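Baculoviral IAP repeat-containing protein 2 (Homo sapiens, PDB 3M1D) probably restrains apoptosis and joins TNF receptor signalling through recruitment by TRAF2, its first BIR repeat forming a zinc-binding domain. Local coordinates at residues Leu13-Thr18 / Lys48-Gly53; Ser17-Phe22 / Ser32-Gly37; Ala36-Thr41 / Leu54-Trp59; Ser64-His69 / Ser77-Leu82. All coordinates share one frame; numbering follows the deposited sequence.

In the fold
All four contacts belong to one small zinc-binding BIR domain, their centres about 7 to 14 Å apart. Interaction 1 (13-18 with 48-53) and interaction 2 (17-22 with 32-37) both start from the end of helix 9-17 and share Ser17 and Thr18. Interaction 3 (36-41 with 54-59) begins where interaction 2 ends, at Ala36 and Gly37, and spans the two outer strands of the sheet whose middle strand, 47-49, runs into and partly forms the second segment of interaction 1. Interaction 4 (64-69 with 77-82) comes last and packs the C-terminal helices. Interactions 1 and 4 both supply zinc ligands, so the metal ties the sheet to the C-terminal helices.

Interaction 1: residues Leu13-Thr18 / Lys48-Gly53; sequences LYRMST and KCFCCG. With ZN (zinc ion), chain C.
Arg15, which meets Phe50 across this contact, has its carbonyl O gripped twice by Thr18. OG1 of Thr18 lies 2.7 Å from Arg15 O, in the carbonyl plane and on a lone pair, while Thr18 N donates to Arg15 O at 3.0 Å. From the last turn of helix 9-17, Arg15 sends its side chain toward the turn that follows strand 47-49. The chain bends at chi3 (-75°), which turns the guanidinium over the Phe50 ring. The two planes lie 23° apart with centres separated by 4.1 Å, and Arg15 CZ is 19° off the ring normal, so both a flat stack and a cation-pi interaction are met. NH1 of Arg15 sits over the middle of the Phe50 ring, 3.3 Å above its plane. The guanidinium is also fixed from outside, by a salt bridge from NH2 to Asp8 and a hydrogen bond from NE to Ala34 O, which would hold the group flat. Behind Phe50, the backbone turns round Cys49 SG. That sulfur accepts from Cys51 N at 3.2 Å and from Cys52 N at 3.5 Å, and it binds the zinc ion at 2.4 Å; Cys52 SG binds the same metal at 2.3 Å. The two N-H donors probably temper the charge on the thiolate. His69 and Cys76 complete the coordination. Such a CxxC turn, with N-H...S bonds to its first cysteine, is typical of zinc knuckles of the rubredoxin kind, here in the metal site of a BIR domain.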
loop_
_atom_site.group_PDB
_atom_site.type_symbol
_atom_site.label_atom_id
_atom_site.label_comp_id
_atom_site.label_asym_id
_atom_site.label_seq_id
_atom_site.Cartn_x
_atom_site.Cartn_y
_atom_site.Cartn_z
ATOM N N LEU A 13 9.993 5.104 -2.065
ATOM C CA LEU A 13 10.105 6.494 -1.641
ATOM C C LEU A 13 9.090 7.351 -2.370
ATOM O O LEU A 13 8.438 8.193 -1.760
ATOM C CB LEU A 13 11.536 7.029 -1.829
ATOM C CG LEU A 13 12.554 6.390 -0.869
ATOM C CD1 LEU A 13 13.976 6.704 -1.265
ATOM C CD2 LEU A 13 12.288 6.809 0.581
ATOM N N TYR A 14 8.940 7.127 -3.675
ATOM C CA TYR A 14 7.876 7.790 -4.412
ATOM C C TYR A 14 6.526 7.475 -3.795
ATOM O O TYR A 14 5.724 8.372 -3.571
ATOM C CB TYR A 14 7.855 7.417 -5.907
ATOM C CG TYR A 14 6.529 7.816 -6.524
ATOM C CD1 TYR A 14 6.209 9.160 -6.720
ATOM C CD2 TYR A 14 5.568 6.862 -6.842
ATOM C CE1 TYR A 14 4.979 9.538 -7.241
ATOM C CE2 TYR A 14 4.330 7.240 -7.371
ATOM C CZ TYR A 14 4.052 8.573 -7.571
ATOM O OH TYR A 14 2.834 8.950 -8.096
ATOM N N ARG A 15 6.258 6.198 -3.529
ATOM C CA ARG A 15 4.968 5.849 -2.933
ATOM C C ARG A 15 4.723 6.649 -1.650
ATOM O O ARG A 15 3.640 7.199 -1.459
ATOM C CB ARG A 15 4.843 4.345 -2.676
ATOM C CG ARG A 15 4.999 3.511 -3.939
ATOM C CD ARG A 15 4.431 2.117 -3.756
ATOM N NE ARG A 15 5.298 1.269 -2.940
ATOM C CZ ARG A 15 6.430 0.730 -3.376
ATOM N NH1 ARG A 15 6.859 0.974 -4.616
ATOM N NH2 ARG A 15 7.145 -0.039 -2.568
ATOM N N MET A 16 5.725 6.702 -0.777
ATOM C CA MET A 16 5.628 7.491 0.453
ATOM C C MET A 16 5.220 8.941 0.173
ATOM O O MET A 16 4.341 9.494 0.844
ATOM C CB MET A 16 6.955 7.457 1.219
ATOM C CG MET A 16 6.874 8.036 2.627
ATOM S SD MET A 16 5.684 7.170 3.676
ATOM C CE MET A 16 5.618 8.277 5.085
ATOM N N SER A 17 5.849 9.561 -0.823
ATOM C CA SER A 17 5.521 10.941 -1.157
ATOM C C SER A 17 4.049 11.143 -1.502
ATOM O O SER A 17 3.524 12.235 -1.316
ATOM C CB SER A 17 6.378 11.447 -2.319
ATOM O OG SER A 17 5.804 11.047 -3.547
ATOM N N THR A 18 3.373 10.115 -2.011
ATOM C CA THR A 18 1.983 10.305 -2.422
ATOM C C THR A 18 1.047 10.451 -1.219
ATOM O O THR A 18 -0.116 10.819 -1.371
ATOM C CB THR A 18 1.442 9.169 -3.352
ATOM O OG1 THR A 18 1.312 7.949 -2.614
ATOM C CG2 THR A 18 2.345 8.956 -4.580
ATOM N N LYS A 48 -3.464 1.962 -3.960
ATOM C CA LYS A 48 -3.373 1.092 -5.116
ATOM C C LYS A 48 -1.956 0.525 -5.197
ATOM O O LYS A 48 -0.989 1.241 -4.961
ATOM C CB LYS A 48 -3.731 1.913 -6.366
ATOM C CG LYS A 48 -3.924 1.145 -7.668
ATOM C CD LYS A 48 -4.544 2.079 -8.729
ATOM C CE LYS A 48 -4.468 1.507 -10.136
ATOM N NZ LYS A 48 -4.587 2.584 -11.176
ATOM N N CYS A 49 -1.825 -0.767 -5.499
ATOM C CA CYS A 49 -0.493 -1.347 -5.654
ATOM C C CYS A 49 0.142 -0.882 -6.952
ATOM O O CYS A 49 -0.486 -0.931 -8.014
ATOM C CB CYS A 49 -0.533 -2.874 -5.630
ATOM S SG CYS A 49 1.107 -3.612 -5.870
ATOM N N PHE A 50 1.380 -0.413 -6.859
ATOM C CA PHE A 50 2.116 0.051 -8.025
ATOM C C PHE A 50 2.399 -1.097 -8.994
ATOM O O PHE A 50 2.622 -0.869 -10.183
ATOM C CB PHE A 50 3.428 0.740 -7.606
ATOM C CG PHE A 50 4.545 -0.216 -7.252
ATOM C CD1 PHE A 50 5.758 -0.158 -7.922
ATOM C CD2 PHE A 50 4.393 -1.145 -6.234
ATOM C CE1 PHE A 50 6.798 -1.025 -7.600
ATOM C CE2 PHE A 50 5.426 -2.004 -5.894
ATOM C CZ PHE A 50 6.631 -1.949 -6.593
ATOM N N CYS A 51 2.372 -2.329 -8.493
ATOM C CA CYS A 51 2.712 -3.484 -9.318
ATOM C C CYS A 51 1.511 -4.134 -9.989
ATOM O O CYS A 51 1.533 -4.388 -11.190
ATOM C CB CYS A 51 3.463 -4.545 -8.507
ATOM S SG CYS A 51 3.908 -6.018 -9.476
ATOM N N CYS A 52 0.468 -4.414 -9.214
ATOM C CA CYS A 52 -0.671 -5.163 -9.743
ATOM C C CYS A 52 -1.958 -4.353 -9.819
ATOM O O CYS A 52 -2.939 -4.818 -10.384
ATOM C CB CYS A 52 -0.913 -6.427 -8.921
ATOM S SG CYS A 52 -1.549 -6.117 -7.205
ATOM N N GLY A 53 -1.968 -3.153 -9.252
ATOM C CA GLY A 53 -3.171 -2.330 -9.314
ATOM C C GLY A 53 -4.275 -2.716 -8.326
ATOM O O GLY A 53 -5.375 -2.175 -8.383
HETATM ZN ZN ZN C . 0.409 -5.854 -5.979
#

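Interaction 2: residues Ser17-Phe22 / Ser32-Gly37; sequences STYSTF and SLARAG
The hydrophobic core of the BIR domain is where Tyr19 and Phe22, from the loop after helix 9-17, close on Leu33 and Ala34 of helix 30-35. Each of these four residues is buried, and the backbones stay well apart: the nearest pair of CA atoms, those of Tyr19 and Ala34, is 8.6 Å apart. Leu33 CB comes within 3.3 Å of Tyr19 OH and 3.8 Å of Tyr19 CZ, with the two side chains crossing at about a right angle. The next residue, Ala34, brings CB to 4.1 Å from Tyr19 CE2. Leu33 reaches further with CD1, which lies 3.8 Å from Phe22 CZ and equally close to Tyr19 CE1, so one methyl fits against both aromatic residues. Phe22 has CG roughly anti to its backbone N (chi1 -156°), which points its ring at that methyl. Within the loop, the edge of Tyr19 is turned to Phe22: its CD1 stands 3.5 Å above one face of the Phe22 ring, toward the rim. The Tyr19 hydroxyl is satisfied outside the two segments by Phe38 O. The helix stops in a Schellman motif at Gly37, and the chain then enters strand 38-40; a short helix leading directly into an antiparallel sheet is part of the BIR fold.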
loop_
_atom_site.group_PDB
_atom_site.type_symbol
_atom_site.label_atom_id
_atom_site.label_comp_id
_atom_site.label_asym_id
_atom_site.label_seq_id
_atom_site.Cartn_x
_atom_site.Cartn_y
_atom_site.Cartn_z
ATOM N N SER A 17 5.849 9.561 -0.823
ATOM C CA SER A 17 5.521 10.941 -1.157
ATOM C C SER A 17 4.049 11.143 -1.502
ATOM O O SER A 17 3.524 12.235 -1.316
ATOM C CB SER A 17 6.378 11.447 -2.319
ATOM O OG SER A 17 5.804 11.047 -3.547
ATOM N N THR A 18 3.373 10.115 -2.011
ATOM C CA THR A 18 1.983 10.305 -2.422
ATOM C C THR A 18 1.047 10.451 -1.219
ATOM O O THR A 18 -0.116 10.819 -1.371
ATOM C CB THR A 18 1.442 9.169 -3.352
ATOM O OG1 THR A 18 1.312 7.949 -2.614
ATOM C CG2 THR A 18 2.345 8.956 -4.580
ATOM N N TYR A 19 1.547 10.151 -0.028
ATOM C CA TYR A 19 0.702 10.205 1.158
ATOM C C TYR A 19 0.657 11.596 1.793
ATOM O O TYR A 19 0.043 11.784 2.840
ATOM C CB TYR A 19 1.103 9.116 2.163
ATOM C CG TYR A 19 0.785 7.717 1.653
ATOM C CD1 TYR A 19 -0.439 7.111 1.938
ATOM C CD2 TYR A 19 1.696 7.019 0.857
ATOM C CE1 TYR A 19 -0.737 5.838 1.465
ATOM C CE2 TYR A 19 1.408 5.749 0.385
ATOM C CZ TYR A 19 0.196 5.168 0.682
ATOM O OH TYR A 19 -0.095 3.909 0.198
ATOM N N SER A 20 1.267 12.579 1.133
ATOM C CA SER A 20 1.277 13.946 1.660
ATOM C C SER A 20 -0.140 14.468 1.954
ATOM O O SER A 20 -0.346 15.231 2.903
ATOM C CB SER A 20 2.036 14.896 0.726
ATOM O OG SER A 20 1.446 14.937 -0.568
ATOM N N THR A 21 -1.109 14.029 1.156
ATOM C CA THR A 21 -2.505 14.431 1.320
ATOM C C THR A 21 -3.375 13.365 1.992
ATOM O O THR A 21 -4.587 13.538 2.098
ATOM C CB THR A 21 -3.154 14.762 -0.044
ATOM O OG1 THR A 21 -2.868 13.710 -0.976
ATOM C CG2 THR A 21 -2.628 16.095 -0.606
ATOM N N PHE A 22 -2.771 12.261 2.425
ATOM C CA PHE A 22 -3.523 11.182 3.075
ATOM C C PHE A 22 -4.312 11.766 4.254
ATOM O O PHE A 22 -3.787 12.593 4.996
ATOM C CB PHE A 22 -2.564 10.081 3.548
ATOM C CG PHE A 22 -3.207 8.714 3.697
ATOM C CD1 PHE A 22 -3.844 8.101 2.622
ATOM C CD2 PHE A 22 -3.144 8.028 4.904
ATOM C CE1 PHE A 22 -4.415 6.836 2.753
ATOM C CE2 PHE A 22 -3.719 6.765 5.041
ATOM C CZ PHE A 22 -4.350 6.170 3.963
ATOM N N SER A 32 3.815 1.847 6.265
ATOM C CA SER A 32 3.468 0.443 6.080
ATOM C C SER A 32 2.729 0.242 4.758
ATOM O O SER A 32 2.969 -0.725 4.046
ATOM C CB SER A 32 2.649 -0.095 7.254
ATOM O OG SER A 32 1.330 0.413 7.244
ATOM N N LEU A 33 1.847 1.173 4.423
ATOM C CA LEU A 33 1.145 1.100 3.158
ATOM C C LEU A 33 2.130 1.117 1.999
ATOM O O LEU A 33 2.085 0.240 1.128
ATOM C CB LEU A 33 0.137 2.244 3.038
ATOM C CG LEU A 33 -1.063 2.025 3.958
ATOM C CD1 LEU A 33 -1.898 3.286 4.081
ATOM C CD2 LEU A 33 -1.915 0.846 3.441
ATOM N N ALA A 34 3.033 2.100 2.009
ATOM C CA ALA A 34 4.006 2.277 0.937
ATOM C C ALA A 34 4.954 1.085 0.828
ATOM O O ALA A 34 5.306 0.651 -0.280
ATOM C CB ALA A 34 4.794 3.582 1.139
ATOM N N ARG A 35 5.363 0.555 1.976
ATOM C CA ARG A 35 6.209 -0.631 2.011
ATOM C C ARG A 35 5.497 -1.840 1.420
ATOM O O ARG A 35 6.138 -2.707 0.831
ATOM C CB ARG A 35 6.652 -0.953 3.445
ATOM C CG ARG A 35 7.553 0.099 4.064
ATOM C CD ARG A 35 7.954 -0.263 5.496
ATOM N NE ARG A 35 8.589 0.864 6.177
ATOM C CZ ARG A 35 8.884 0.887 7.473
ATOM N NH1 ARG A 35 8.602 -0.161 8.238
ATOM N NH2 ARG A 35 9.462 1.959 8.008
ATOM N N ALA A 36 4.178 -1.906 1.591
ATOM C CA ALA A 36 3.406 -3.022 1.036
ATOM C C ALA A 36 3.113 -2.847 -0.459
ATOM O O ALA A 36 2.418 -3.663 -1.055
ATOM C CB ALA A 36 2.119 -3.244 1.822
ATOM N N GLY A 37 3.662 -1.789 -1.049
ATOM C CA GLY A 37 3.553 -1.550 -2.482
ATOM C C GLY A 37 2.453 -0.583 -2.857
ATOM O O GLY A 37 2.205 -0.347 -4.036
#

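Interaction 3: residues Ala36-Thr41 / Leu54-Trp59; sequences AGFYYT and LMLDNW
The ring of Phe38 presents its edge to the backbone of the opposite segment: Leu54 O lies near the ring plane, 3.7 Å from Phe38 CE1. Leu56 comes in obliquely instead, its CD1 packing 3.4 Å from Phe38 CZ, and Leu54 CD2 closes on the same ring carbon at 4.1 Å. The torsion chi1 of -66° sets Phe38 CG opposite its own carbonyl carbon and directs the ring toward these leucines. Outside the two segments the ring meets that of zinc-bound His69, with planes at about 40°, and it also touches Val47. Strands 38-40 and 55-56 are the outer members of a three-stranded antiparallel sheet, with 47-49 running between them. That intervening strand explains why the nearest CA atoms, of Phe38 and Met55, are still 8.5 Å apart and why side chains make the contact. A second, looser meeting involves Thr41. The CB of Met55 points away from the first segment, but its chain bends at chi3 (83°) and brings CE back to 4.2 Å from Thr41 CG2. The hydroxyl of Thr41 is engaged elsewhere, with Lys46 O and Val43 N.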
loop_
_atom_site.group_PDB
_atom_site.type_symbol
_atom_site.label_atom_id
_atom_site.label_comp_id
_atom_site.label_asym_id
_atom_site.label_seq_id
_atom_site.Cartn_x
_atom_site.Cartn_y
_atom_site.Cartn_z
ATOM N N ALA A 36 4.178 -1.906 1.591
ATOM C CA ALA A 36 3.406 -3.022 1.036
ATOM C C ALA A 36 3.113 -2.847 -0.459
ATOM O O ALA A 36 2.418 -3.663 -1.055
ATOM C CB ALA A 36 2.119 -3.244 1.822
ATOM N N GLY A 37 3.662 -1.789 -1.049
ATOM C CA GLY A 37 3.553 -1.550 -2.482
ATOM C C GLY A 37 2.453 -0.583 -2.857
ATOM O O GLY A 37 2.205 -0.347 -4.036
ATOM N N PHE A 38 1.784 -0.009 -1.860
ATOM C CA PHE A 38 0.622 0.825 -2.154
ATOM C C PHE A 38 0.943 2.306 -2.224
ATOM O O PHE A 38 1.647 2.825 -1.376
ATOM C CB PHE A 38 -0.468 0.593 -1.102
ATOM C CG PHE A 38 -1.059 -0.790 -1.132
ATOM C CD1 PHE A 38 -1.909 -1.170 -2.159
ATOM C CD2 PHE A 38 -0.778 -1.701 -0.126
ATOM C CE1 PHE A 38 -2.468 -2.438 -2.194
ATOM C CE2 PHE A 38 -1.335 -2.972 -0.150
ATOM C CZ PHE A 38 -2.180 -3.344 -1.188
ATOM N N TYR A 39 0.410 2.995 -3.229
ATOM C CA TYR A 39 0.466 4.451 -3.237
ATOM C C TYR A 39 -0.951 5.006 -3.057
ATOM O O TYR A 39 -1.948 4.288 -3.211
ATOM C CB TYR A 39 1.116 4.991 -4.520
ATOM C CG TYR A 39 0.353 4.665 -5.793
ATOM C CD1 TYR A 39 -0.731 5.440 -6.197
ATOM C CD2 TYR A 39 0.725 3.595 -6.593
ATOM C CE1 TYR A 39 -1.436 5.148 -7.360
ATOM C CE2 TYR A 39 0.027 3.288 -7.758
ATOM C CZ TYR A 39 -1.046 4.071 -8.139
ATOM O OH TYR A 39 -1.738 3.775 -9.285
ATOM N N TYR A 40 -1.037 6.284 -2.725
ATOM C CA TYR A 40 -2.319 6.871 -2.369
ATOM C C TYR A 40 -2.963 7.412 -3.631
ATOM O O TYR A 40 -2.309 8.112 -4.377
ATOM C CB TYR A 40 -2.114 8.008 -1.364
ATOM C CG TYR A 40 -3.390 8.737 -1.005
ATOM C CD1 TYR A 40 -4.587 8.046 -0.830
ATOM C CD2 TYR A 40 -3.393 10.108 -0.828
ATOM C CE1 TYR A 40 -5.754 8.712 -0.506
ATOM C CE2 TYR A 40 -4.541 10.779 -0.489
ATOM C CZ TYR A 40 -5.716 10.085 -0.330
ATOM O OH TYR A 40 -6.847 10.770 0.008
ATOM N N THR A 41 -4.233 7.083 -3.853
ATOM C CA THR A 41 -4.956 7.506 -5.047
ATOM C C THR A 41 -5.425 8.954 -4.997
ATOM O O THR A 41 -5.750 9.532 -6.036
ATOM C CB THR A 41 -6.200 6.658 -5.285
ATOM O OG1 THR A 41 -7.122 6.846 -4.197
ATOM C CG2 THR A 41 -5.826 5.176 -5.436
ATOM N N LEU A 54 -4.006 -3.645 -7.411
ATOM C CA LEU A 54 -4.996 -3.951 -6.372
ATOM C C LEU A 54 -5.368 -2.671 -5.614
ATOM O O LEU A 54 -4.489 -1.909 -5.224
ATOM C CB LEU A 54 -4.453 -4.996 -5.396
ATOM C CG LEU A 54 -5.292 -5.331 -4.165
ATOM C CD1 LEU A 54 -6.535 -6.130 -4.554
ATOM C CD2 LEU A 54 -4.429 -6.118 -3.189
ATOM N N MET A 55 -6.667 -2.450 -5.406
ATOM C CA MET A 55 -7.160 -1.237 -4.756
ATOM C C MET A 55 -7.853 -1.547 -3.436
ATOM O O MET A 55 -8.726 -2.410 -3.375
ATOM C CB MET A 55 -8.116 -0.479 -5.684
ATOM C CG MET A 55 -7.425 0.079 -6.927
ATOM S SD MET A 55 -8.558 0.977 -8.001
ATOM C CE MET A 55 -8.538 2.559 -7.190
ATOM N N LEU A 56 -7.461 -0.817 -2.394
ATOM C CA LEU A 56 -7.912 -1.074 -1.029
ATOM C C LEU A 56 -8.257 0.229 -0.315
ATOM O O LEU A 56 -7.529 1.219 -0.415
ATOM C CB LEU A 56 -6.821 -1.810 -0.251
ATOM C CG LEU A 56 -6.529 -3.244 -0.697
ATOM C CD1 LEU A 56 -5.351 -3.841 0.058
ATOM C CD2 LEU A 56 -7.756 -4.103 -0.513
ATOM N N ASP A 57 -9.373 0.233 0.398
ATOM C CA ASP A 57 -9.745 1.397 1.196
ATOM C C ASP A 57 -10.424 0.955 2.493
ATOM O O ASP A 57 -10.396 -0.226 2.841
ATOM C CB ASP A 57 -10.627 2.374 0.394
ATOM C CG ASP A 57 -12.032 1.839 0.139
ATOM O OD1 ASP A 57 -12.344 0.697 0.539
ATOM O OD2 ASP A 57 -12.839 2.571 -0.465
ATOM N N ASN A 58 -11.032 1.906 3.193
ATOM C CA ASN A 58 -11.695 1.626 4.458
ATOM C C ASN A 58 -10.782 0.829 5.391
ATOM O O ASN A 58 -11.165 -0.227 5.889
ATOM C CB ASN A 58 -13.000 0.866 4.214
ATOM C CG ASN A 58 -13.911 0.866 5.434
ATOM O OD1 ASN A 58 -13.811 1.737 6.293
ATOM N ND2 ASN A 58 -14.794 -0.121 5.516
ATOM N N TRP A 59 -9.568 1.342 5.595
ATOM C CA TRP A 59 -8.567 0.720 6.455
ATOM C C TRP A 59 -9.006 0.742 7.920
ATOM O O TRP A 59 -9.490 1.764 8.411
ATOM C CB TRP A 59 -7.220 1.436 6.286
ATOM C CG TRP A 59 -6.622 1.176 4.935
ATOM C CD1 TRP A 59 -6.725 1.968 3.822
ATOM C CD2 TRP A 59 -5.873 0.021 4.540
ATOM N NE1 TRP A 59 -6.068 1.378 2.762
ATOM C CE2 TRP A 59 -5.541 0.183 3.176
ATOM C CE3 TRP A 59 -5.444 -1.131 5.206
ATOM C CZ2 TRP A 59 -4.802 -0.761 2.475
ATOM C CZ3 TRP A 59 -4.714 -2.069 4.503
ATOM C CH2 TRP A 59 -4.394 -1.878 3.157
#

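Interaction 4: residues Ser64-His69 / Ser77-Leu82; sequences SPIQKH and SFIQNL. With ZN (zinc ion), chain C.
Ile79 CB sits almost squarely above the middle of the His69 ring, 3.8 Å from its centroid and only 6° off the ring normal, a CH-pi contact. Its chi1 of -152° carries CG1 back over the ring, where it lies 3.6 Å from His69 CG. At the tip, Ile79 CD1 comes down to 3.4 Å from His69 ND1 and also reaches 4.2 Å from Ile66 CG2. Isoleucine and histidine thus slide past each other in opposite directions, with one ring face following the aliphatic chain from its branch to its end. Alongside, CE1 of His69 approaches the edge of the Phe78 ring. One turn along helix 77-83, Leu82 crosses Ile66 at about a right angle, its CD2 lying 3.7 Å from Ile66 CD1. The short helical segments 65-69 and 77-82 cross at -123°, with axes 10.6 Å apart at closest approach. At the start of helix 65-72, Ser64 is the N-cap: its OG accepts from Gln67 N at 3.0 Å. The working end of His69 faces elsewhere, with NE2 binding the zinc ion at 2.2 Å beside Cys49, Cys52 and Cys76. Its other nitrogen, ND1, is hydrogen-bonded to Ala36 O, a second-shell partner that fixes the rotation of the ring. Aliphatic carbon over the face therefore leaves both nitrogens to their polar partners, and the carbonyl at ND1 probably polarises the ring and strengthens NE2 as a zinc ligand.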
loop_
_atom_site.group_PDB
_atom_site.type_symbol
_atom_site.label_atom_id
_atom_site.label_comp_id
_atom_site.label_asym_id
_atom_site.label_seq_id
_atom_site.Cartn_x
_atom_site.Cartn_y
_atom_site.Cartn_z
ATOM N N SER A 64 -3.318 -5.308 8.222
ATOM C CA SER A 64 -1.981 -5.452 7.669
ATOM C C SER A 64 -2.006 -5.280 6.152
ATOM O O SER A 64 -2.583 -6.100 5.455
ATOM C CB SER A 64 -1.416 -6.821 8.005
ATOM O OG SER A 64 -0.313 -7.094 7.159
ATOM N N PRO A 65 -1.388 -4.208 5.641
ATOM C CA PRO A 65 -1.400 -4.016 4.187
ATOM C C PRO A 65 -0.727 -5.172 3.451
ATOM O O PRO A 65 -1.203 -5.580 2.397
ATOM C CB PRO A 65 -0.614 -2.715 4.002
ATOM C CG PRO A 65 -0.856 -1.959 5.271
ATOM C CD PRO A 65 -0.872 -3.025 6.352
ATOM N N ILE A 66 0.347 -5.719 4.013
ATOM C CA ILE A 66 1.025 -6.838 3.370
ATOM C C ILE A 66 0.170 -8.100 3.358
ATOM O O ILE A 66 0.104 -8.801 2.340
ATOM C CB ILE A 66 2.398 -7.106 3.996
ATOM C CG1 ILE A 66 3.370 -6.018 3.561
ATOM C CG2 ILE A 66 2.905 -8.485 3.592
ATOM C CD1 ILE A 66 4.729 -6.097 4.228
ATOM N N GLN A 67 -0.515 -8.375 4.469
ATOM C CA GLN A 67 -1.407 -9.534 4.527
ATOM C C GLN A 67 -2.600 -9.391 3.605
ATOM O O GLN A 67 -2.974 -10.340 2.921
ATOM C CB GLN A 67 -1.945 -9.768 5.941
ATOM C CG GLN A 67 -1.075 -10.638 6.815
ATOM C CD GLN A 67 -1.807 -11.110 8.059
ATOM O OE1 GLN A 67 -3.028 -10.960 8.175
ATOM N NE2 GLN A 67 -1.067 -11.699 8.989
ATOM N N LYS A 68 -3.239 -8.226 3.626
ATOM C CA LYS A 68 -4.385 -8.026 2.746
ATOM C C LYS A 68 -3.933 -8.238 1.306
ATOM O O LYS A 68 -4.613 -8.883 0.519
ATOM C CB LYS A 68 -4.987 -6.622 2.907
ATOM C CG LYS A 68 -5.950 -6.499 4.082
ATOM C CD LYS A 68 -6.850 -5.276 3.925
ATOM C CE LYS A 68 -7.911 -5.197 5.019
ATOM N NZ LYS A 68 -8.802 -3.994 4.828
ATOM N N HIS A 69 -2.765 -7.698 0.993
ATOM C CA HIS A 69 -2.196 -7.762 -0.347
ATOM C C HIS A 69 -1.951 -9.212 -0.788
ATOM O O HIS A 69 -2.374 -9.617 -1.872
ATOM C CB HIS A 69 -0.883 -6.986 -0.351
ATOM C CG HIS A 69 -0.425 -6.567 -1.709
ATOM N ND1 HIS A 69 0.492 -5.556 -1.900
ATOM C CD2 HIS A 69 -0.761 -7.011 -2.943
ATOM C CE1 HIS A 69 0.705 -5.397 -3.193
ATOM N NE2 HIS A 69 -0.046 -6.264 -3.847
ATOM N N SER A 77 3.839 -9.924 -8.505
ATOM C CA SER A 77 5.265 -10.222 -8.384
ATOM C C SER A 77 5.901 -9.460 -7.229
ATOM O O SER A 77 6.781 -9.979 -6.545
ATOM C CB SER A 77 6.020 -9.876 -9.674
ATOM O OG SER A 77 5.548 -10.641 -10.758
ATOM N N PHE A 78 5.487 -8.215 -7.022
ATOM C CA PHE A 78 6.074 -7.450 -5.938
ATOM C C PHE A 78 5.781 -8.112 -4.587
ATOM O O PHE A 78 6.700 -8.423 -3.829
ATOM C CB PHE A 78 5.590 -6.000 -5.926
ATOM C CG PHE A 78 6.008 -5.247 -4.697
ATOM C CD1 PHE A 78 7.279 -4.700 -4.602
ATOM C CD2 PHE A 78 5.146 -5.118 -3.620
ATOM C CE1 PHE A 78 7.681 -4.013 -3.460
ATOM C CE2 PHE A 78 5.542 -4.434 -2.475
ATOM C CZ PHE A 78 6.812 -3.885 -2.396
ATOM N N ILE A 79 4.504 -8.325 -4.282
ATOM C CA ILE A 79 4.149 -8.911 -2.993
ATOM C C ILE A 79 4.801 -10.292 -2.798
ATOM O O ILE A 79 5.149 -10.648 -1.676
ATOM C CB ILE A 79 2.613 -8.967 -2.740
ATOM C CG1 ILE A 79 2.320 -8.918 -1.233
ATOM C CG2 ILE A 79 1.989 -10.210 -3.354
ATOM C CD1 ILE A 79 2.848 -7.656 -0.534
ATOM N N GLN A 80 4.996 -11.047 -3.884
ATOM C CA GLN A 80 5.654 -12.354 -3.796
ATOM C C GLN A 80 7.124 -12.206 -3.418
ATOM O O GLN A 80 7.653 -12.970 -2.610
ATOM C CB GLN A 80 5.557 -13.111 -5.121
ATOM C CG GLN A 80 4.211 -13.732 -5.430
ATOM C CD GLN A 80 4.168 -14.308 -6.847
ATOM O OE1 GLN A 80 3.163 -14.890 -7.277
ATOM N NE2 GLN A 80 5.265 -14.150 -7.574
ATOM N N ASN A 81 7.788 -11.223 -4.015
ATOM C CA ASN A 81 9.206 -11.023 -3.768
ATOM C C ASN A 81 9.470 -10.343 -2.432
ATOM O O ASN A 81 10.509 -10.550 -1.805
ATOM C CB ASN A 81 9.835 -10.229 -4.912
ATOM C CG ASN A 81 9.900 -11.029 -6.203
ATOM O OD1 ASN A 81 9.901 -12.262 -6.180
ATOM N ND2 ASN A 81 9.952 -10.331 -7.336
ATOM N N LEU A 82 8.522 -9.525 -1.999
ATOM C CA LEU A 82 8.650 -8.823 -0.734
ATOM C C LEU A 82 8.651 -9.832 0.407
ATOM O O LEU A 82 9.457 -9.751 1.336
ATOM C CB LEU A 82 7.479 -7.858 -0.560
ATOM C CG LEU A 82 7.561 -6.979 0.677
ATOM C CD1 LEU A 82 8.743 -6.046 0.525
ATOM C CD2 LEU A 82 6.263 -6.206 0.879
HETATM ZN ZN ZN C . 0.409 -5.854 -5.979
#